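Local coordinates for hypothetical protein yfcE (Escherichia coli, PDB 1SU1), which belongs to the calcineurin-like phosphoesterase superfamily and binds two zinc ions at neighbouring sites, although its precise function is not established, at residues A[30-35]-A[166-172]; A[43-47]-A[195-199]; A[54-58]-A[89-93]; A[57-61]-A[126-130]. All coordinates share one frame; numbering follows the deposited sequence.

Contact 1. Residues A[30-35]-A[166-172]; sequences FASDIH and FNPGSVS. With ZN (zinc ion), chain F.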
loop_
_atom_site.group_PDB
_atom_site.type_symbol
_atom_site.label_atom_id
_atom_site.label_comp_id
_atom_site.label_asym_id
_atom_site.label_seq_id
_atom_site.Cartn_x
_atom_site.Cartn_y
_atom_site.Cartn_z
ATOM N N PHE A 30 15.590 -22.089 -0.628
ATOM C CA PHE A 30 15.199 -20.818 -1.230
ATOM C C PHE A 30 15.080 -20.895 -2.747
ATOM O O PHE A 30 15.925 -21.488 -3.414
ATOM C CB PHE A 30 16.225 -19.724 -0.912
ATOM C CG PHE A 30 16.484 -19.531 0.554
ATOM C CD1 PHE A 30 17.340 -20.391 1.240
ATOM C CD2 PHE A 30 15.877 -18.481 1.255
ATOM C CE1 PHE A 30 17.591 -20.210 2.606
ATOM C CE2 PHE A 30 16.118 -18.296 2.612
ATOM C CZ PHE A 30 16.976 -19.158 3.292
ATOM N N ALA A 31 14.028 -20.280 -3.278
ATOM C CA ALA A 31 13.791 -20.203 -4.712
ATOM C C ALA A 31 13.374 -18.750 -4.977
ATOM O O ALA A 31 12.572 -18.191 -4.223
ATOM C CB ALA A 31 12.671 -21.154 -5.115
ATOM N N SER A 32 13.898 -18.147 -6.039
ATOM C CA SER A 32 13.563 -16.768 -6.357
ATOM C C SER A 32 13.440 -16.500 -7.855
ATOM O O SER A 32 14.027 -17.201 -8.675
ATOM C CB SER A 32 14.615 -15.820 -5.756
ATOM O OG SER A 32 14.269 -14.459 -5.986
ATOM N N ASP A 33 12.665 -15.471 -8.193
ATOM C CA ASP A 33 12.446 -15.045 -9.569
ATOM C C ASP A 33 12.100 -16.204 -10.524
ATOM O O ASP A 33 12.817 -16.470 -11.506
ATOM C CB ASP A 33 13.683 -14.283 -10.054
ATOM C CG ASP A 33 13.933 -12.989 -9.248
ATOM O OD1 ASP A 33 13.425 -11.903 -9.635
ATOM O OD2 ASP A 33 14.618 -13.064 -8.204
ATOM N N ILE A 34 10.995 -16.878 -10.214
ATOM C CA ILE A 34 10.471 -17.991 -10.991
ATOM C C ILE A 34 9.906 -17.453 -12.306
ATOM O O ILE A 34 10.103 -18.046 -13.372
ATOM C CB ILE A 34 9.362 -18.703 -10.194
ATOM C CG1 ILE A 34 9.936 -19.196 -8.859
ATOM C CG2 ILE A 34 8.775 -19.861 -11.008
ATOM C CD1 ILE A 34 8.910 -19.824 -7.926
ATOM N N HIS A 35 9.207 -16.322 -12.220
ATOM C CA HIS A 35 8.632 -15.669 -13.393
ATOM C C HIS A 35 7.778 -16.551 -14.308
ATOM O O HIS A 35 7.780 -16.377 -15.529
ATOM C CB HIS A 35 9.743 -15.022 -14.227
ATOM C CG HIS A 35 10.352 -13.806 -13.596
ATOM N ND1 HIS A 35 9.667 -12.616 -13.454
ATOM C CD2 HIS A 35 11.594 -13.583 -13.103
ATOM C CE1 HIS A 35 10.461 -11.714 -12.905
ATOM N NE2 HIS A 35 11.635 -12.275 -12.683
ATOM N N PHE A 166 23.042 -12.573 0.829
ATOM C CA PHE A 166 22.766 -13.861 0.209
ATOM C C PHE A 166 21.636 -13.726 -0.817
ATOM O O PHE A 166 20.538 -13.272 -0.477
ATOM C CB PHE A 166 22.392 -14.910 1.264
ATOM C CG PHE A 166 22.085 -16.268 0.678
ATOM C CD1 PHE A 166 23.083 -17.022 0.050
ATOM C CD2 PHE A 166 20.793 -16.783 0.729
ATOM C CE1 PHE A 166 22.791 -18.269 -0.517
ATOM C CE2 PHE A 166 20.492 -18.027 0.166
ATOM C CZ PHE A 166 21.496 -18.772 -0.458
ATOM N N ASN A 167 21.922 -14.121 -2.061
ATOM C CA ASN A 167 20.970 -14.075 -3.172
ATOM C C ASN A 167 21.081 -15.394 -3.953
ATOM O O ASN A 167 22.115 -15.665 -4.547
ATOM C CB ASN A 167 21.302 -12.889 -4.086
ATOM C CG ASN A 167 20.272 -12.684 -5.190
ATOM O OD1 ASN A 167 19.563 -13.620 -5.593
ATOM N ND2 ASN A 167 20.199 -11.441 -5.704
ATOM N N PRO A 168 20.000 -16.209 -3.978
ATOM C CA PRO A 168 19.881 -17.519 -4.663
ATOM C C PRO A 168 19.952 -17.417 -6.166
ATOM O O PRO A 168 20.101 -18.421 -6.852
ATOM C CB PRO A 168 18.490 -18.030 -4.269
ATOM C CG PRO A 168 18.240 -17.400 -2.981
ATOM C CD PRO A 168 18.872 -16.008 -3.051
ATOM N N GLY A 169 19.847 -16.196 -6.672
ATOM C CA GLY A 169 19.859 -15.987 -8.103
ATOM C C GLY A 169 18.477 -16.379 -8.587
ATOM O O GLY A 169 17.596 -16.665 -7.763
ATOM N N SER A 170 18.276 -16.419 -9.904
ATOM C CA SER A 170 16.976 -16.800 -10.476
ATOM C C SER A 170 16.966 -18.270 -10.898
ATOM O O SER A 170 17.961 -18.770 -11.427
ATOM C CB SER A 170 16.661 -15.953 -11.715
ATOM O OG SER A 170 15.453 -16.380 -12.332
ATOM N N VAL A 171 15.847 -18.956 -10.680
ATOM C CA VAL A 171 15.735 -20.354 -11.069
ATOM C C VAL A 171 15.350 -20.447 -12.540
ATOM O O VAL A 171 15.279 -21.537 -13.086
ATOM C CB VAL A 171 14.643 -21.108 -10.268
ATOM C CG1 VAL A 171 15.026 -21.220 -8.806
ATOM C CG2 VAL A 171 13.308 -20.397 -10.422
ATOM N N SER A 172 15.103 -19.308 -13.184
ATOM C CA SER A 172 14.687 -19.342 -14.578
ATOM C C SER A 172 15.360 -18.381 -15.549
ATOM O O SER A 172 15.435 -18.676 -16.745
ATOM C CB SER A 172 13.170 -19.158 -14.665
ATOM O OG SER A 172 12.802 -17.803 -14.495
HETATM ZN ZN ZN F . 12.952 -11.156 -11.296
HETATM O O HOH W 1 16.514 -18.924 -6.904
HETATM O O HOH W 2 17.868 -12.821 -7.798
#
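The D33-x-H35 loop of the calcineurin-like phosphoesterase fold leaves strand 27-31 and packs on the loop after strand 163-167, with F30 and F166 meeting at the strand end. D33 OD1 binds a zinc ion at 1.9 Å and H35 NE2 binds the same ion at 2.2 Å. H153 belongs to this site too. The second carboxylate oxygen, D33 OD2, accepts from S32 OG at 2.6 Å, which comes from above the carboxylate plane. It also accepts from H151 N and from a water that donates to N167 OD1. The metal-bound carboxylate is thus held at both oxygens.

The opposite loop grips the backbone of the zinc loop. V171 N donates to S32 O at 3.2 Å, and S170 OG, held out anti to its N (chi1 176°), donates to D33 O at 2.8 Å. S170 OG accepts from S172 N in an ST turn. S172 OG lies 2.9 Å from I34 O and also close to D33 O. N167 OD1 accepts from G169 N in an Asx turn. A water bridges S32 N and G169 O.

The rest is apolar. The edge of the F166 ring points at the face of the F30 ring in a T-shaped pair, planes at 73°. P168 CG touches F30 CB at 3.7 Å. I34 CG1 lies alongside V171 CG2 at 3.9 Å.

The contact joins the two sheets of the fold. V171 also packs on A40 and V44 of helix 38-51. F30 and F166 both reach L190 of strand 189-194, with F30 touching V148 and F166 touching V146 of strand 146-148.

Contact 2. Residues A[43-47]-A[195-199]; sequences RVLEL and LNDQS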
loop_
_atom_site.group_PDB
_atom_site.type_symbol
_atom_site.label_atom_id
_atom_site.label_comp_id
_atom_site.label_asym_id
_atom_site.label_seq_id
_atom_site.Cartn_x
_atom_site.Cartn_y
_atom_site.Cartn_z
ATOM N N ARG A 43 11.221 -28.712 -11.043
ATOM C CA ARG A 43 12.523 -29.112 -10.526
ATOM C C ARG A 43 12.697 -28.637 -9.076
ATOM O O ARG A 43 13.145 -29.405 -8.207
ATOM C CB ARG A 43 13.622 -28.536 -11.422
ATOM C CG ARG A 43 15.059 -28.766 -10.940
ATOM C CD ARG A 43 15.457 -30.241 -10.879
ATOM N NE ARG A 43 16.908 -30.351 -10.723
ATOM C CZ ARG A 43 17.558 -31.444 -10.322
ATOM N NH1 ARG A 43 16.890 -32.552 -10.020
ATOM N NH2 ARG A 43 18.886 -31.426 -10.224
ATOM N N VAL A 44 12.342 -27.373 -8.816
ATOM C CA VAL A 44 12.435 -26.820 -7.467
ATOM C C VAL A 44 11.654 -27.713 -6.523
ATOM O O VAL A 44 12.117 -28.050 -5.432
ATOM C CB VAL A 44 11.812 -25.396 -7.382
ATOM C CG1 VAL A 44 11.572 -25.016 -5.921
ATOM C CG2 VAL A 44 12.719 -24.383 -8.045
ATOM N N LEU A 45 10.451 -28.079 -6.950
ATOM C CA LEU A 45 9.584 -28.919 -6.138
ATOM C C LEU A 45 10.094 -30.350 -5.925
ATOM O O LEU A 45 9.804 -30.960 -4.890
ATOM C CB LEU A 45 8.171 -28.939 -6.731
ATOM C CG LEU A 45 7.184 -27.864 -6.234
ATOM C CD1 LEU A 45 7.832 -26.495 -6.215
ATOM C CD2 LEU A 45 5.954 -27.855 -7.137
ATOM N N GLU A 46 10.843 -30.905 -6.877
ATOM C CA GLU A 46 11.343 -32.266 -6.662
ATOM C C GLU A 46 12.516 -32.169 -5.690
ATOM O O GLU A 46 12.669 -33.005 -4.799
ATOM C CB GLU A 46 11.756 -32.948 -7.984
ATOM C CG GLU A 46 13.190 -32.708 -8.467
ATOM C CD GLU A 46 13.607 -33.667 -9.593
ATOM O OE1 GLU A 46 13.131 -33.514 -10.740
ATOM O OE2 GLU A 46 14.411 -34.582 -9.321
ATOM N N LEU A 47 13.318 -31.118 -5.833
ATOM C CA LEU A 47 14.449 -30.912 -4.936
ATOM C C LEU A 47 13.952 -30.619 -3.522
ATOM O O LEU A 47 14.506 -31.130 -2.542
ATOM C CB LEU A 47 15.326 -29.764 -5.435
ATOM C CG LEU A 47 16.128 -30.081 -6.704
ATOM C CD1 LEU A 47 16.815 -28.841 -7.227
ATOM C CD2 LEU A 47 17.155 -31.165 -6.391
ATOM N N LEU A 195 20.691 -25.467 -10.502
ATOM C CA LEU A 195 19.483 -26.284 -10.570
ATOM C C LEU A 195 19.647 -27.614 -11.327
ATOM O O LEU A 195 18.989 -28.599 -10.976
ATOM C CB LEU A 195 18.332 -25.498 -11.208
ATOM C CG LEU A 195 17.167 -25.063 -10.310
ATOM C CD1 LEU A 195 15.975 -24.761 -11.201
ATOM C CD2 LEU A 195 16.778 -26.155 -9.314
ATOM N N ASN A 196 20.487 -27.641 -12.364
ATOM C CA ASN A 196 20.691 -28.872 -13.122
ATOM C C ASN A 196 21.735 -29.789 -12.467
ATOM O O ASN A 196 21.422 -30.899 -12.048
ATOM C CB ASN A 196 21.106 -28.556 -14.573
ATOM C CG ASN A 196 22.186 -27.481 -14.668
ATOM O OD1 ASN A 196 23.118 -27.447 -13.868
ATOM N ND2 ASN A 196 22.070 -26.610 -15.673
ATOM N N ASP A 197 22.960 -29.289 -12.371
ATOM C CA ASP A 197 24.111 -30.003 -11.826
ATOM C C ASP A 197 24.057 -30.294 -10.328
ATOM O O ASP A 197 24.579 -31.313 -9.860
ATOM C CB ASP A 197 25.372 -29.171 -12.079
ATOM C CG ASP A 197 26.293 -29.795 -13.095
ATOM O OD1 ASP A 197 26.742 -29.084 -14.018
ATOM O OD2 ASP A 197 26.581 -31.009 -12.974
ATOM N N GLN A 198 23.449 -29.374 -9.581
ATOM C CA GLN A 198 23.395 -29.442 -8.116
ATOM C C GLN A 198 24.797 -29.149 -7.601
ATOM O O GLN A 198 25.189 -29.597 -6.535
ATOM C CB GLN A 198 22.918 -30.807 -7.611
ATOM C CG GLN A 198 21.480 -30.792 -7.114
ATOM C CD GLN A 198 21.155 -31.941 -6.173
ATOM O OE1 GLN A 198 20.899 -31.728 -4.985
ATOM N NE2 GLN A 198 21.155 -33.166 -6.700
ATOM N N SER A 199 25.551 -28.396 -8.392
ATOM C CA SER A 199 26.903 -28.020 -8.027
ATOM C C SER A 199 26.877 -26.662 -7.319
ATOM O O SER A 199 25.992 -25.836 -7.577
ATOM C CB SER A 199 27.791 -27.953 -9.271
ATOM O OG SER A 199 27.271 -27.067 -10.235
#
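R43 of helix 38-51 reaches across to L195 in the loop of the beta hairpin formed by strands 189-194 and 200-205, at the edge of the sheet. Its CB leads toward the turn, and CG stands anti to the backbone N (chi1 175°). R43 CG packs on L195 CD2 at 3.5 Å. The chain bends at chi2, which brings the guanidinium edge to the L195 carbonyl. R43 NE donates to L195 O at 2.7 Å, and R43 NH2 donates to the same oxygen at 2.9 Å. This is a side-on grip, with two nitrogens on one atom. The oxygen lies in the guanidinium plane. The NE bond is the straighter of the two, 153° at the hydrogen against 138°. R43 NH1 turns back to its own helix and makes a salt bridge with E46 OE2 at 3.3 Å. L47 CD2 lies over one guanidinium face, toward its rim. The group is held at its edges and covered on that face.

Beside the arginine the contact is apolar. L195 extends back along R43, the two side chains running in opposite directions. L47 and L195 both touch Y182 of strand 181-186, and L195 also touches V171. Q198 and L47 pass in opposite directions, with Q198 OE1 4.0 Å from L47 CD2. Packing is tight between the leucines: L47 CD1 sits 3.4 Å from L195 CD2, closer than normal van der Waals contact.

Contact 3. Residues A[54-58]-A[89-93]; sequences QWLVI and HKVIA
W55 and I92 meet across two neighbouring parallel strands, with the isoleucine lying over one face of the indole. I92 CD1 sits 4.0 Å from the centroid of the six-membered ring of W55, 24° off its normal, a CH-pi contact. I92 CG1 approaches W55 CE3 at 3.6 Å. K90 O comes to the indole edge instead, 3.4 Å from W55 CE3. The W55 torsion, with CG beside the backbone N (chi1 -55°), carries the ring across toward the second strand.

Three backbone hydrogen bonds set the register. L56 N donates to K90 O, I92 N to L56 O, and I58 N to I92 O, each at 3.0 Å. The first is almost straight, and the last is more bent, at 142°. L56 and I58 share a face with V91 and A93. There I58 CD1 meets V91 CG1 at 3.9 Å, and the CB atoms of I58 and A93 are equally close.

Further out, W55 packs on L28 of strand 27-31, while L56 reaches M29 and also F48 of helix 38-51. V91 and A93 touch F109. The second subunit also comes near: its R124 packs on W55 and its Q117 on I92. The strands belong to a beta-alpha-beta unit connected through helix 77-85. The hydrogen bonds across the strands are all main-chain, so direction and register come from the backbone, while the side chains add mainly apolar packing.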
loop_
_atom_site.group_PDB
_atom_site.type_symbol
_atom_site.label_atom_id
_atom_site.label_comp_id
_atom_site.label_asym_id
_atom_site.label_seq_id
_atom_site.Cartn_x
_atom_site.Cartn_y
_atom_site.Cartn_z
ATOM N N GLN A 54 12.547 -27.627 6.372
ATOM C CA GLN A 54 11.322 -27.316 7.109
ATOM C C GLN A 54 10.374 -26.466 6.249
ATOM O O GLN A 54 9.164 -26.712 6.216
ATOM C CB GLN A 54 11.667 -26.576 8.414
ATOM C CG GLN A 54 10.579 -26.647 9.487
ATOM C CD GLN A 54 10.973 -25.933 10.784
ATOM O OE1 GLN A 54 10.266 -26.021 11.795
ATOM N NE2 GLN A 54 12.101 -25.219 10.756
ATOM N N TRP A 55 10.925 -25.482 5.538
ATOM C CA TRP A 55 10.111 -24.601 4.690
ATOM C C TRP A 55 10.719 -24.313 3.323
ATOM O O TRP A 55 11.930 -24.385 3.148
ATOM C CB TRP A 55 9.893 -23.231 5.365
ATOM C CG TRP A 55 9.294 -23.267 6.728
ATOM C CD1 TRP A 55 9.958 -23.319 7.919
ATOM C CD2 TRP A 55 7.904 -23.282 7.042
ATOM N NE1 TRP A 55 9.062 -23.363 8.963
ATOM C CE2 TRP A 55 7.789 -23.338 8.451
ATOM C CE3 TRP A 55 6.737 -23.237 6.271
ATOM C CZ2 TRP A 55 6.554 -23.373 9.106
ATOM C CZ3 TRP A 55 5.502 -23.268 6.921
ATOM C CH2 TRP A 55 5.425 -23.332 8.329
ATOM N N LEU A 56 9.866 -23.977 2.360
ATOM C CA LEU A 56 10.335 -23.576 1.037
ATOM C C LEU A 56 10.137 -22.057 1.031
ATOM O O LEU A 56 8.999 -21.572 1.087
ATOM C CB LEU A 56 9.493 -24.189 -0.085
ATOM C CG LEU A 56 9.810 -23.591 -1.471
ATOM C CD1 LEU A 56 11.279 -23.814 -1.824
ATOM C CD2 LEU A 56 8.919 -24.215 -2.525
ATOM N N VAL A 57 11.235 -21.315 0.972
ATOM C CA VAL A 57 11.169 -19.864 0.983
ATOM C C VAL A 57 11.256 -19.232 -0.406
ATOM O O VAL A 57 12.326 -19.208 -1.033
ATOM C CB VAL A 57 12.287 -19.287 1.882
ATOM C CG1 VAL A 57 12.185 -17.770 1.947
ATOM C CG2 VAL A 57 12.191 -19.896 3.276
ATOM N N ILE A 58 10.124 -18.701 -0.864
ATOM C CA ILE A 58 10.027 -18.052 -2.169
ATOM C C ILE A 58 10.222 -16.537 -2.036
ATOM O O ILE A 58 9.417 -15.851 -1.396
ATOM C CB ILE A 58 8.658 -18.391 -2.805
ATOM C CG1 ILE A 58 8.581 -19.914 -3.023
ATOM C CG2 ILE A 58 8.467 -17.635 -4.115
ATOM C CD1 ILE A 58 7.328 -20.400 -3.725
ATOM N N HIS A 89 0.976 -25.389 2.229
ATOM C CA HIS A 89 1.185 -25.415 3.672
ATOM C C HIS A 89 2.641 -25.350 4.135
ATOM O O HIS A 89 2.909 -25.262 5.336
ATOM C CB HIS A 89 0.514 -26.656 4.271
ATOM C CG HIS A 89 1.004 -27.949 3.694
ATOM N ND1 HIS A 89 0.923 -28.243 2.349
ATOM C CD2 HIS A 89 1.580 -29.025 4.280
ATOM C CE1 HIS A 89 1.430 -29.443 2.132
ATOM N NE2 HIS A 89 1.835 -29.941 3.287
ATOM N N LYS A 90 3.588 -25.376 3.205
ATOM C CA LYS A 90 4.991 -25.315 3.601
ATOM C C LYS A 90 5.763 -24.169 2.965
ATOM O O LYS A 90 6.994 -24.133 3.024
ATOM C CB LYS A 90 5.686 -26.646 3.300
ATOM C CG LYS A 90 5.235 -27.770 4.224
ATOM C CD LYS A 90 5.982 -29.052 3.965
ATOM C CE LYS A 90 5.664 -30.084 5.032
ATOM N NZ LYS A 90 6.310 -31.399 4.748
ATOM N N VAL A 91 5.041 -23.232 2.364
ATOM C CA VAL A 91 5.683 -22.089 1.729
ATOM C C VAL A 91 5.659 -20.824 2.593
ATOM O O VAL A 91 4.665 -20.532 3.263
ATOM C CB VAL A 91 5.012 -21.743 0.381
ATOM C CG1 VAL A 91 5.669 -20.502 -0.227
ATOM C CG2 VAL A 91 5.130 -22.920 -0.584
ATOM N N ILE A 92 6.776 -20.102 2.563
ATOM C CA ILE A 92 6.968 -18.830 3.251
ATOM C C ILE A 92 7.453 -17.923 2.112
ATOM O O ILE A 92 8.547 -18.128 1.587
ATOM C CB ILE A 92 8.097 -18.894 4.317
ATOM C CG1 ILE A 92 7.759 -19.907 5.415
ATOM C CG2 ILE A 92 8.319 -17.504 4.914
ATOM C CD1 ILE A 92 6.516 -19.581 6.212
ATOM N N ALA A 93 6.655 -16.935 1.719
ATOM C CA ALA A 93 7.045 -16.054 0.618
ATOM C C ALA A 93 7.009 -14.552 0.934
ATOM O O ALA A 93 6.435 -14.129 1.932
ATOM C CB ALA A 93 6.146 -16.341 -0.590
#

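Contact 4. Residues A[57-61]-A[126-130]; sequences VILGD and FLTHG. With ZN (zinc ion), chain E.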
loop_
_atom_site.group_PDB
_atom_site.type_symbol
_atom_site.label_atom_id
_atom_site.label_comp_id
_atom_site.label_asym_id
_atom_site.label_seq_id
_atom_site.Cartn_x
_atom_site.Cartn_y
_atom_site.Cartn_z
ATOM N N VAL A 57 11.235 -21.315 0.972
ATOM C CA VAL A 57 11.169 -19.864 0.983
ATOM C C VAL A 57 11.256 -19.232 -0.406
ATOM O O VAL A 57 12.326 -19.208 -1.033
ATOM C CB VAL A 57 12.287 -19.287 1.882
ATOM C CG1 VAL A 57 12.185 -17.770 1.947
ATOM C CG2 VAL A 57 12.191 -19.896 3.276
ATOM N N ILE A 58 10.124 -18.701 -0.864
ATOM C CA ILE A 58 10.027 -18.052 -2.169
ATOM C C ILE A 58 10.222 -16.537 -2.036
ATOM O O ILE A 58 9.417 -15.851 -1.396
ATOM C CB ILE A 58 8.658 -18.391 -2.805
ATOM C CG1 ILE A 58 8.581 -19.914 -3.023
ATOM C CG2 ILE A 58 8.467 -17.635 -4.115
ATOM C CD1 ILE A 58 7.328 -20.400 -3.725
ATOM N N LEU A 59 11.286 -16.022 -2.653
ATOM C CA LEU A 59 11.626 -14.604 -2.572
ATOM C C LEU A 59 10.974 -13.641 -3.575
ATOM O O LEU A 59 11.490 -12.538 -3.799
ATOM C CB LEU A 59 13.147 -14.438 -2.626
ATOM C CG LEU A 59 13.946 -15.159 -1.530
ATOM C CD1 LEU A 59 15.432 -15.079 -1.849
ATOM C CD2 LEU A 59 13.657 -14.541 -0.149
ATOM N N GLY A 60 9.865 -14.043 -4.194
ATOM C CA GLY A 60 9.182 -13.128 -5.105
ATOM C C GLY A 60 9.327 -13.222 -6.620
ATOM O O GLY A 60 10.356 -13.672 -7.142
ATOM N N ASP A 61 8.290 -12.735 -7.308
ATOM C CA ASP A 61 8.173 -12.728 -8.769
ATOM C C ASP A 61 7.929 -14.170 -9.207
ATOM O O ASP A 61 8.784 -14.834 -9.818
ATOM C CB ASP A 61 9.424 -12.103 -9.396
ATOM C CG ASP A 61 9.490 -10.592 -9.165
ATOM O OD1 ASP A 61 8.842 -10.126 -8.202
ATOM O OD2 ASP A 61 10.187 -9.879 -9.916
ATOM N N PHE A 126 17.018 -11.499 7.268
ATOM C CA PHE A 126 16.003 -10.584 6.769
ATOM C C PHE A 126 15.628 -10.948 5.327
ATOM O O PHE A 126 16.384 -10.667 4.404
ATOM C CB PHE A 126 16.537 -9.138 6.824
ATOM C CG PHE A 126 15.486 -8.080 6.554
ATOM C CD1 PHE A 126 14.784 -7.486 7.604
ATOM C CD2 PHE A 126 15.199 -7.682 5.254
ATOM C CE1 PHE A 126 13.817 -6.515 7.363
ATOM C CE2 PHE A 126 14.229 -6.706 4.998
ATOM C CZ PHE A 126 13.538 -6.122 6.055
ATOM N N LEU A 127 14.443 -11.529 5.145
ATOM C CA LEU A 127 13.950 -11.950 3.826
ATOM C C LEU A 127 13.115 -10.888 3.092
ATOM O O LEU A 127 12.057 -10.478 3.578
ATOM C CB LEU A 127 13.094 -13.229 3.964
ATOM C CG LEU A 127 13.531 -14.307 4.967
ATOM C CD1 LEU A 127 12.454 -15.378 5.045
ATOM C CD2 LEU A 127 14.871 -14.921 4.546
ATOM N N THR A 128 13.563 -10.488 1.902
ATOM C CA THR A 128 12.848 -9.492 1.100
ATOM C C THR A 128 13.163 -9.740 -0.389
ATOM O O THR A 128 14.164 -10.376 -0.699
ATOM C CB THR A 128 13.278 -8.046 1.510
ATOM O OG1 THR A 128 12.342 -7.097 0.988
ATOM C CG2 THR A 128 14.665 -7.726 0.973
ATOM N N HIS A 129 12.327 -9.235 -1.298
ATOM C CA HIS A 129 12.552 -9.449 -2.724
ATOM C C HIS A 129 13.754 -8.714 -3.298
ATOM O O HIS A 129 14.520 -9.281 -4.094
ATOM C CB HIS A 129 11.326 -9.070 -3.555
ATOM C CG HIS A 129 11.505 -9.312 -5.026
ATOM N ND1 HIS A 129 11.562 -10.580 -5.574
ATOM C CD2 HIS A 129 11.678 -8.454 -6.062
ATOM C CE1 HIS A 129 11.759 -10.491 -6.876
ATOM N NE2 HIS A 129 11.833 -9.211 -7.199
ATOM N N GLY A 130 13.905 -7.442 -2.939
ATOM C CA GLY A 130 15.039 -6.695 -3.449
ATOM C C GLY A 130 14.729 -5.349 -4.065
ATOM O O GLY A 130 15.647 -4.564 -4.318
HETATM ZN ZN ZN E . 12.005 -8.534 -9.280
#
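The imidazole of H129 has D61 OD1 over one face, 3.1 Å above the ring plane and offset toward its rim, while L59 O and G60 O lie at its edge. The D61 carboxylate and the ring are turned 29° apart. D61 OD1 comes 3.2 Å from H129 CE1 and accepts a hydrogen bond from C98 N. H129 CG lies anti to its backbone N (chi1 -178°), which carries the ring toward the D61 loop. At the edge, H129 ND1 donates to L59 O at 2.6 Å. The bond, 161° at the hydrogen, uses a carbonyl lone pair and lies close to the ring plane. Together with the metal bond at NE2, this holds the rotation of the imidazole.

H129 NE2 binds the zinc ion at 2.2 Å, and D61 OD2 binds it at 2.4 Å. N97 and H151 are further ligands of the site. The L59 carbonyl is thus a second-shell group that positions a first-shell histidine. G60 has no side chain, and its CA lies 3.5 Å from H129 ND1.

Behind the site, V57 CG1 meets L127 CD1 at 3.9 Å, the side chains crossing at about a right angle. L59 CD2 approaches L127 CB, and L59 and L127 both touch V148. The G60-D61 and H129-G130 loops at strand ends, with their metal ligands, are characteristic of the dinuclear metal site of calcineurin-like phosphoesterases.

Contacts 1 and 4 are the buried, metal-bearing pair, and each joins the two sheets near the centre of the chain. They touch where H35 N meets D61 O and A31 O meets L59 N, so the two zinc loops lie side by side. Contact 3 is also largely buried but lies within one sheet. It shares V57 and I58 with contact 4, and A31 N meets V57 O between it and contact 1. Contact 2 is the most peripheral, pairing a helix with a partly exposed hairpin loop through an arginine. V44 and L195 link it to V171 of contact 1. Metal coordination, main-chain pairing and arginine-to-carbonyl bonding thus separate the four.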